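Uncharacterized protein VP1736 (Vibrio parahaemolyticus, PDB 3LXQ) is of unknown function but belongs to the sulfatase family, within the alkaline phosphatase clan of alpha/beta folds. Local coordinates at residues A[126-140]-A[300-312]. Numbering follows the deposited sequence.
Sequences MYATGTRSVRGIEAV and FIVIADHDARVFG
H306 fits edge-on against S133 and under the 130-132 loop, in the tight part of the contact. T131 O stands 3.2 Å above one face of the H306 imidazole, offset toward the rim, while D305 OD1 lies over the opposite face. The ring's rotation is fixed from within its own loop: H306 ND1 donates to D307 O at 2.7 Å, nearly straight (172°) and close to the ring plane. At the far edge S133 OG sits 3.1 Å from H306 NE2 and 2.8 Å from D305 OD2. With chi1 at 58°, D305 folds its carboxylate back between its own N and carbonyl carbon, which sets OD2 beside S133, while OD1 accepts a hydrogen bond from S95 N. The backbones are closest at G136, whose CA makes a CA-H...O contact of 3.4 Å with D305 O. D305 and H306 form the loop just after strand 298-304, one of the strands of the mixed sheet of an alkaline phosphatase-like alpha/beta fold, and face the start of helix 133-141. Deeper in, apolar packing is looser: I303 CD1 meets M126 CG and I303 CG2 meets V140 CG1, both at 4.3 Å. On the solvent side R309 reaches across T131 to R132, their guanidinium planes 56° apart and NH2 to NH2 3.2 Å, two donors without a bond; R132 NH1 forms a salt bridge with D383, which probably offsets part of the charge.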
# COMPACT_ATOMS: atom_id res chain seq x y z
N MSE A 126 -6.33 7.86 4.03
CA MSE A 126 -5.65 6.61 3.72
C MSE A 126 -4.74 6.16 4.86
O MSE A 126 -3.95 6.94 5.39
CB MSE A 126 -4.80 6.79 2.45
CG MSE A 126 -4.09 5.53 1.99
SE MSE A 126 -5.28 4.06 1.50
CE MSE A 126 -6.40 5.02 0.22
N TYR A 127 -4.85 4.88 5.22
CA TYR A 127 -4.02 4.31 6.28
C TYR A 127 -3.28 3.06 5.86
O TYR A 127 -3.84 2.18 5.20
CB TYR A 127 -4.84 4.06 7.54
CG TYR A 127 -5.38 5.34 8.12
CD1 TYR A 127 -6.56 5.90 7.63
CD2 TYR A 127 -4.70 6.00 9.13
CE1 TYR A 127 -7.04 7.10 8.12
CE2 TYR A 127 -5.19 7.20 9.65
CZ TYR A 127 -6.37 7.74 9.14
OH TYR A 127 -6.85 8.94 9.62
N ALA A 128 -2.00 3.00 6.23
CA ALA A 128 -1.22 1.79 6.08
C ALA A 128 -1.76 0.77 7.08
O ALA A 128 -2.27 1.15 8.13
CB ALA A 128 0.27 2.06 6.31
N THR A 129 -1.70 -0.51 6.72
CA THR A 129 -2.04 -1.60 7.64
C THR A 129 -0.89 -1.91 8.60
O THR A 129 -1.09 -2.57 9.64
CB THR A 129 -2.38 -2.88 6.88
OG1 THR A 129 -1.25 -3.24 6.09
CG2 THR A 129 -3.61 -2.70 5.97
N GLY A 130 0.32 -1.45 8.26
CA GLY A 130 1.50 -1.69 9.09
C GLY A 130 2.48 -0.54 9.28
O GLY A 130 2.19 0.61 8.90
N THR A 131 3.63 -0.88 9.88
CA THR A 131 4.71 0.06 10.14
C THR A 131 6.01 -0.28 9.42
O THR A 131 6.97 0.49 9.47
CB THR A 131 5.03 0.15 11.64
OG1 THR A 131 5.46 -1.13 12.13
CG2 THR A 131 3.81 0.64 12.40
N ARG A 132 6.04 -1.43 8.73
CA ARG A 132 7.27 -1.90 8.10
C ARG A 132 7.12 -1.97 6.59
O ARG A 132 6.02 -2.15 6.08
CB ARG A 132 7.70 -3.26 8.67
CG ARG A 132 8.07 -3.22 10.17
CD ARG A 132 8.11 -4.62 10.73
NE ARG A 132 8.71 -4.70 12.06
CZ ARG A 132 8.03 -4.66 13.21
NH1 ARG A 132 6.70 -4.54 13.22
NH2 ARG A 132 8.69 -4.74 14.35
N SER A 133 8.24 -1.78 5.90
CA SER A 133 8.26 -1.78 4.46
C SER A 133 7.64 -3.03 3.84
O SER A 133 6.82 -2.90 2.92
CB SER A 133 9.68 -1.55 3.95
OG SER A 133 10.13 -0.25 4.33
N VAL A 134 8.00 -4.22 4.33
CA VAL A 134 7.44 -5.44 3.75
C VAL A 134 5.91 -5.52 3.90
O VAL A 134 5.26 -6.11 3.05
CB VAL A 134 8.09 -6.79 4.24
CG1 VAL A 134 9.47 -6.97 3.63
CG2 VAL A 134 8.12 -6.90 5.75
N ARG A 135 5.36 -4.91 4.95
CA ARG A 135 3.89 -4.91 5.11
C ARG A 135 3.22 -3.96 4.12
O ARG A 135 2.12 -4.24 3.62
CB ARG A 135 3.46 -4.63 6.57
CG ARG A 135 1.94 -4.66 6.78
CD ARG A 135 1.57 -5.30 8.10
NE ARG A 135 1.55 -6.77 8.08
CZ ARG A 135 1.74 -7.51 9.17
NH1 ARG A 135 2.00 -6.91 10.32
NH2 ARG A 135 1.69 -8.84 9.13
N GLY A 136 3.90 -2.86 3.79
CA GLY A 136 3.41 -1.99 2.70
C GLY A 136 3.47 -2.64 1.34
O GLY A 136 2.59 -2.43 0.49
N ILE A 137 4.51 -3.44 1.11
CA ILE A 137 4.60 -4.27 -0.12
C ILE A 137 3.50 -5.33 -0.10
O ILE A 137 2.83 -5.55 -1.12
CB ILE A 137 6.01 -4.91 -0.25
CG1 ILE A 137 7.08 -3.82 -0.36
CG2 ILE A 137 6.06 -5.87 -1.46
CD1 ILE A 137 8.51 -4.29 -0.10
N GLU A 138 3.33 -6.00 1.03
CA GLU A 138 2.22 -6.95 1.23
C GLU A 138 0.88 -6.35 0.81
O GLU A 138 0.14 -6.93 0.00
CB GLU A 138 2.17 -7.35 2.70
CG GLU A 138 0.91 -8.06 3.19
CD GLU A 138 1.06 -8.45 4.65
OE1 GLU A 138 1.04 -7.54 5.51
OE2 GLU A 138 1.22 -9.67 4.96
N ALA A 139 0.58 -5.16 1.34
CA ALA A 139 -0.70 -4.50 1.12
C ALA A 139 -0.96 -4.15 -0.33
O ALA A 139 -2.08 -4.29 -0.78
CB ALA A 139 -0.82 -3.25 1.97
N VAL A 140 0.05 -3.66 -1.05
CA VAL A 140 -0.21 -3.20 -2.43
C VAL A 140 0.02 -4.26 -3.48
O VAL A 140 -0.41 -4.10 -4.63
CB VAL A 140 0.58 -1.91 -2.79
CG1 VAL A 140 0.24 -0.80 -1.79
CG2 VAL A 140 2.11 -2.17 -2.83
N PHE A 300 -1.13 5.54 -12.55
CA PHE A 300 -0.06 5.67 -11.59
C PHE A 300 -0.65 5.83 -10.20
O PHE A 300 -1.69 6.48 -10.03
CB PHE A 300 0.81 6.90 -11.91
CG PHE A 300 1.45 6.86 -13.27
CD1 PHE A 300 0.75 7.31 -14.40
CD2 PHE A 300 2.75 6.40 -13.43
CE1 PHE A 300 1.34 7.28 -15.66
CE2 PHE A 300 3.35 6.37 -14.71
CZ PHE A 300 2.65 6.81 -15.82
N ILE A 301 -0.01 5.21 -9.21
CA ILE A 301 -0.38 5.46 -7.82
C ILE A 301 0.86 5.90 -7.03
O ILE A 301 1.88 5.27 -7.08
CB ILE A 301 -1.20 4.28 -7.17
CG1 ILE A 301 -1.66 4.63 -5.76
CG2 ILE A 301 -0.42 2.95 -7.16
CD1 ILE A 301 -2.67 3.65 -5.21
N VAL A 302 0.76 7.03 -6.34
CA VAL A 302 1.81 7.44 -5.41
C VAL A 302 1.27 7.10 -4.03
O VAL A 302 0.28 7.66 -3.59
CB VAL A 302 2.09 8.96 -5.44
CG1 VAL A 302 3.18 9.33 -4.42
CG2 VAL A 302 2.47 9.44 -6.85
N ILE A 303 1.93 6.16 -3.36
CA ILE A 303 1.49 5.73 -2.04
C ILE A 303 2.69 5.32 -1.17
O ILE A 303 3.65 4.74 -1.67
CB ILE A 303 0.41 4.59 -2.14
CG1 ILE A 303 -0.33 4.42 -0.80
CG2 ILE A 303 1.01 3.29 -2.67
CD1 ILE A 303 -1.55 3.52 -0.87
N ALA A 304 2.64 5.66 0.12
CA ALA A 304 3.70 5.24 1.04
C ALA A 304 3.55 3.76 1.42
O ALA A 304 2.48 3.14 1.23
CB ALA A 304 3.72 6.12 2.29
N ASP A 305 4.64 3.19 1.92
CA ASP A 305 4.60 1.84 2.49
C ASP A 305 4.19 1.88 3.96
O ASP A 305 3.66 0.90 4.48
CB ASP A 305 5.92 1.09 2.27
CG ASP A 305 7.12 1.81 2.88
OD1 ASP A 305 7.01 2.98 3.30
OD2 ASP A 305 8.19 1.17 2.96
N HIS A 306 4.44 3.02 4.60
CA HIS A 306 4.12 3.29 6.01
C HIS A 306 4.63 4.69 6.38
O HIS A 306 5.37 5.30 5.62
CB HIS A 306 4.77 2.25 6.95
CG HIS A 306 6.24 2.08 6.71
ND1 HIS A 306 7.19 2.87 7.32
CD2 HIS A 306 6.91 1.22 5.91
CE1 HIS A 306 8.39 2.49 6.92
NE2 HIS A 306 8.25 1.50 6.07
N ASP A 307 4.26 5.18 7.55
CA ASP A 307 4.82 6.42 8.08
C ASP A 307 6.20 6.10 8.65
O ASP A 307 6.51 4.94 8.92
CB ASP A 307 3.90 6.96 9.18
CG ASP A 307 4.31 8.34 9.70
OD1 ASP A 307 5.15 9.05 9.09
OD2 ASP A 307 3.75 8.73 10.74
N ALA A 308 7.03 7.13 8.81
CA ALA A 308 8.26 6.96 9.57
C ALA A 308 7.90 6.35 10.92
O ALA A 308 7.00 6.83 11.62
CB ALA A 308 8.97 8.29 9.75
N ARG A 309 8.61 5.28 11.28
CA ARG A 309 8.38 4.55 12.53
C ARG A 309 8.33 5.46 13.77
O ARG A 309 9.10 6.40 13.90
CB ARG A 309 9.51 3.53 12.70
CG ARG A 309 9.13 2.28 13.49
CD ARG A 309 9.02 1.07 12.56
NE ARG A 309 9.23 -0.17 13.30
CZ ARG A 309 10.28 -0.98 13.14
NH1 ARG A 309 11.23 -0.72 12.24
NH2 ARG A 309 10.36 -2.08 13.87
N VAL A 310 7.39 5.18 14.66
CA VAL A 310 7.43 5.72 16.01
C VAL A 310 7.58 4.52 16.95
O VAL A 310 7.09 3.43 16.63
CB VAL A 310 6.19 6.60 16.34
CG1 VAL A 310 4.92 5.75 16.49
CG2 VAL A 310 6.44 7.43 17.60
N PHE A 311 8.29 4.72 18.06
CA PHE A 311 8.63 3.66 19.01
C PHE A 311 8.04 3.91 20.39
O PHE A 311 7.93 5.06 20.84
CB PHE A 311 10.15 3.51 19.12
CG PHE A 311 10.81 3.07 17.85
CD1 PHE A 311 10.93 1.72 17.54
CD2 PHE A 311 11.30 4.01 16.94
CE1 PHE A 311 11.52 1.31 16.35
CE2 PHE A 311 11.89 3.61 15.74
CZ PHE A 311 12.01 2.26 15.45
N GLY A 312 7.68 2.82 21.07
CA GLY A 312 7.14 2.90 22.43
C GLY A 312 5.87 3.74 22.51
O GLY A 312 5.66 4.46 23.49
O HOH W 1 2.61 3.49 9.33
O HOH W 2 1.28 0.68 0.70